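Local structure of beta sliding clamp (Bartonella birtlesii LL-WM9, 6DEG) at residues B[56-61]-B[248-253]. The protein probably forms a ring-shaped head-to-tail dimer around DNA that tethers DNA polymerases and other proteins to it and makes them processive. Residues are numbered along the deposited sequence; the frame is centred on the assembly and turned at random.
Sequences DLDLEV and TSKLVD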
ATOM      1  N   ASP B  56      19.426   7.274  14.797  1.00 67.16           N
ATOM      2  CA  ASP B  56      19.961   7.843  13.566  1.00 63.11           C
ATOM      3  C   ASP B  56      20.802   9.075  13.871  1.00 62.17           C
ATOM      4  O   ASP B  56      20.870  10.008  13.067  1.00 65.82           O
ATOM      5  CB  ASP B  56      18.844   8.182  12.578  1.00 66.76           C
ATOM      6  CG  ASP B  56      17.977   9.354  13.029  1.00 77.07           C
ATOM      7  OD1 ASP B  56      18.118   9.828  14.178  1.00 76.52           O
ATOM      8  OD2 ASP B  56      17.150   9.808  12.212  1.00 83.11           O
ATOM      9  N   LEU B  57      21.420   9.080  15.054  1.00 65.01           N
ATOM     10  CA  LEU B  57      22.216  10.180  15.590  1.00 75.69           C
ATOM     11  C   LEU B  57      21.321  11.349  15.997  1.00 75.65           C
ATOM     12  O   LEU B  57      21.571  11.997  17.017  1.00 78.27           O
ATOM     13  CB  LEU B  57      23.293  10.625  14.597  1.00 83.65           C
ATOM     14  CG  LEU B  57      24.276   9.523  14.185  1.00 85.42           C
ATOM     15  CD1 LEU B  57      25.309  10.053  13.200  1.00 93.02           C
ATOM     16  CD2 LEU B  57      24.952   8.906  15.404  1.00 81.10           C
ATOM     17  N   ASP B  58      20.267  11.617  15.224  1.00 74.09           N
ATOM     18  CA  ASP B  58      19.345  12.698  15.547  1.00 70.35           C
ATOM     19  C   ASP B  58      18.201  12.262  16.458  1.00 68.02           C
ATOM     20  O   ASP B  58      17.675  13.090  17.209  1.00 67.94           O
ATOM     21  CB  ASP B  58      18.779  13.296  14.256  1.00 72.03           C
ATOM     22  CG  ASP B  58      19.852  13.936  13.385  1.00 72.58           C
ATOM     23  OD1 ASP B  58      20.749  14.614  13.936  1.00 68.77           O
ATOM     24  OD2 ASP B  58      19.805  13.749  12.149  1.00 72.59           O
ATOM     25  N   LEU B  59      17.806  10.989  16.426  1.00 68.07           N
ATOM     26  CA  LEU B  59      16.735  10.483  17.278  1.00 64.47           C
ATOM     27  C   LEU B  59      17.182   9.198  17.964  1.00 65.49           C
ATOM     28  O   LEU B  59      18.124   8.536  17.528  1.00 66.17           O
ATOM     29  CB  LEU B  59      15.453  10.201  16.475  1.00 61.75           C
ATOM     30  CG  LEU B  59      14.869  11.373  15.688  1.00 59.33           C
ATOM     31  CD1 LEU B  59      13.674  10.929  14.841  1.00 58.05           C
ATOM     32  CD2 LEU B  59      14.505  12.505  16.620  1.00 59.47           C
ATOM     33  N   GLU B  60      16.486   8.847  19.047  1.00 65.91           N
ATOM     34  CA  GLU B  60      16.726   7.591  19.751  1.00 53.10           C
ATOM     35  C   GLU B  60      15.424   7.090  20.358  1.00 58.04           C
ATOM     36  O   GLU B  60      14.711   7.852  21.018  1.00 61.39           O
ATOM     37  CB  GLU B  60      17.773   7.744  20.863  1.00 59.54           C
ATOM     38  CG  GLU B  60      17.661   6.661  21.942  1.00 61.56           C
ATOM     39  CD  GLU B  60      18.396   7.005  23.230  1.00 71.71           C
ATOM     40  OE1 GLU B  60      19.642   6.931  23.248  1.00 74.40           O
ATOM     41  OE2 GLU B  60      17.722   7.346  24.230  1.00 74.27           O
ATOM     42  N   VAL B  61      15.126   5.811  20.139  1.00 63.68           N
ATOM     43  CA  VAL B  61      13.985   5.139  20.748  1.00 62.40           C
ATOM     44  C   VAL B  61      14.486   3.940  21.539  1.00 62.25           C
ATOM     45  O   VAL B  61      15.343   3.186  21.064  1.00 66.24           O
ATOM     46  CB  VAL B  61      12.949   4.683  19.698  1.00 56.21           C
ATOM     47  CG1 VAL B  61      11.687   4.196  20.383  1.00 55.44           C
ATOM     48  CG2 VAL B  61      12.626   5.809  18.745  1.00 62.97           C
ATOM     49  N   THR B 248      13.863  10.276  22.403  1.00 72.70           N
ATOM     50  CA  THR B 248      14.710  11.431  22.669  1.00 69.14           C
ATOM     51  C   THR B 248      15.141  12.047  21.345  1.00 63.07           C
ATOM     52  O   THR B 248      15.425  11.324  20.386  1.00 61.37           O
ATOM     53  CB  THR B 248      15.931  11.025  23.512  1.00 72.69           C
ATOM     54  OG1 THR B 248      15.497  10.625  24.818  1.00 75.45           O
ATOM     55  CG2 THR B 248      16.902  12.185  23.656  1.00 76.71           C
ATOM     56  N   SER B 249      15.194  13.379  21.293  1.00 59.67           N
ATOM     57  CA  SER B 249      15.481  14.084  20.052  1.00 62.20           C
ATOM     58  C   SER B 249      16.323  15.326  20.310  1.00 68.05           C
ATOM     59  O   SER B 249      16.200  15.977  21.349  1.00 77.84           O
ATOM     60  CB  SER B 249      14.193  14.505  19.339  1.00 63.33           C
ATOM     61  OG  SER B 249      14.468  15.457  18.325  1.00 67.33           O
ATOM     62  N   LYS B 250      17.172  15.652  19.336  1.00 65.79           N
ATOM     63  CA  LYS B 250      17.877  16.921  19.341  1.00 62.23           C
ATOM     64  C   LYS B 250      16.900  18.065  19.090  1.00 68.14           C
ATOM     65  O   LYS B 250      15.735  17.861  18.737  1.00 69.94           O
ATOM     66  CB  LYS B 250      18.971  16.940  18.274  1.00 59.66           C
ATOM     67  CG  LYS B 250      20.141  16.011  18.530  1.00 61.08           C
ATOM     68  CD  LYS B 250      21.353  16.451  17.727  1.00 66.29           C
ATOM     69  CE  LYS B 250      22.336  15.313  17.538  1.00 75.22           C
ATOM     70  NZ  LYS B 250      22.584  15.050  16.092  1.00 80.61           N
ATOM     71  N   LEU B 251      17.389  19.287  19.279  1.00 91.40           N
ATOM     72  CA  LEU B 251      16.601  20.484  19.035  1.00 90.63           C
ATOM     73  C   LEU B 251      17.230  21.289  17.904  1.00 89.54           C
ATOM     74  O   LEU B 251      18.420  21.155  17.603  1.00 91.81           O
ATOM     75  CB  LEU B 251      16.491  21.342  20.301  1.00 86.62           C
ATOM     76  CG  LEU B 251      15.761  20.695  21.481  1.00 78.79           C
ATOM     77  CD1 LEU B 251      15.981  21.500  22.748  1.00 82.11           C
ATOM     78  CD2 LEU B 251      14.278  20.560  21.185  1.00 72.09           C
ATOM     79  N   VAL B 252      16.417  22.136  17.284  1.00 80.25           N
ATOM     80  CA  VAL B 252      16.863  22.901  16.125  1.00 80.20           C
ATOM     81  C   VAL B 252      17.575  24.164  16.587  1.00 86.51           C
ATOM     82  O   VAL B 252      17.165  24.814  17.558  1.00 85.19           O
ATOM     83  CB  VAL B 252      15.671  23.226  15.209  1.00 77.89           C
ATOM     84  CG1 VAL B 252      16.136  23.973  13.970  1.00 83.00           C
ATOM     85  CG2 VAL B 252      14.950  21.955  14.812  1.00 67.40           C
ATOM     86  N   ASP B 253      18.659  24.506  15.896  1.00 87.94           N
ATOM     87  CA  ASP B 253      19.370  25.761  16.107  1.00 87.83           C
ATOM     88  C   ASP B 253      18.771  26.828  15.199  1.00 93.65           C
ATOM     89  O   ASP B 253      18.812  26.698  13.971  1.00 96.14           O
ATOM     90  CB  ASP B 253      20.864  25.595  15.832  1.00 85.34           C
TER
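Glu60 and Thr248 form an antiparallel hydrogen-bonded pair, Glu60 N reaching Thr248 O at 3.0 Å and Thr248 N reaching Glu60 O at 2.9 Å, while the next pair, Leu59 with Ser249, is non-hydrogen-bonded and a weak bond from Lys250 N to Asp58 O follows on the far side of that pair. On one face, CD2 of Leu59 presses on Ser249 CB at 3.4 Å. Leucine suits this buried side, where helix 211-222 covers it through Ala213 and Glu216; the small serine leaves room for the methyl and turns its hydroxyl to its own chain, OG donating to a lone pair of Lys250 O at 2.7 Å. On the other face the side chains of Glu60 and Thr248 run alongside each other, polar ends suited to a partly exposed surface. Lys250 reaches across to the turn, its chain bent at the last torsion (chi4 122°), and NZ meets Asp58 OD1 at 2.9 Å, nearly along the C-O axis, adding a weak bond to Leu57 O. Asp58 OD2 pairs with Lys212, so one carboxylate bridges two lysines. Asp56 OD1 faces Leu59 N in a contact modelled rather short, which fits an Asx motif at the turn between strands 49-55 and 59-66. This edge-to-edge pairing joins the N-terminal and central domains into one continuous antiparallel sheet, the interdomain arrangement characteristic of the ring-forming beta subunit of DNA polymerase III.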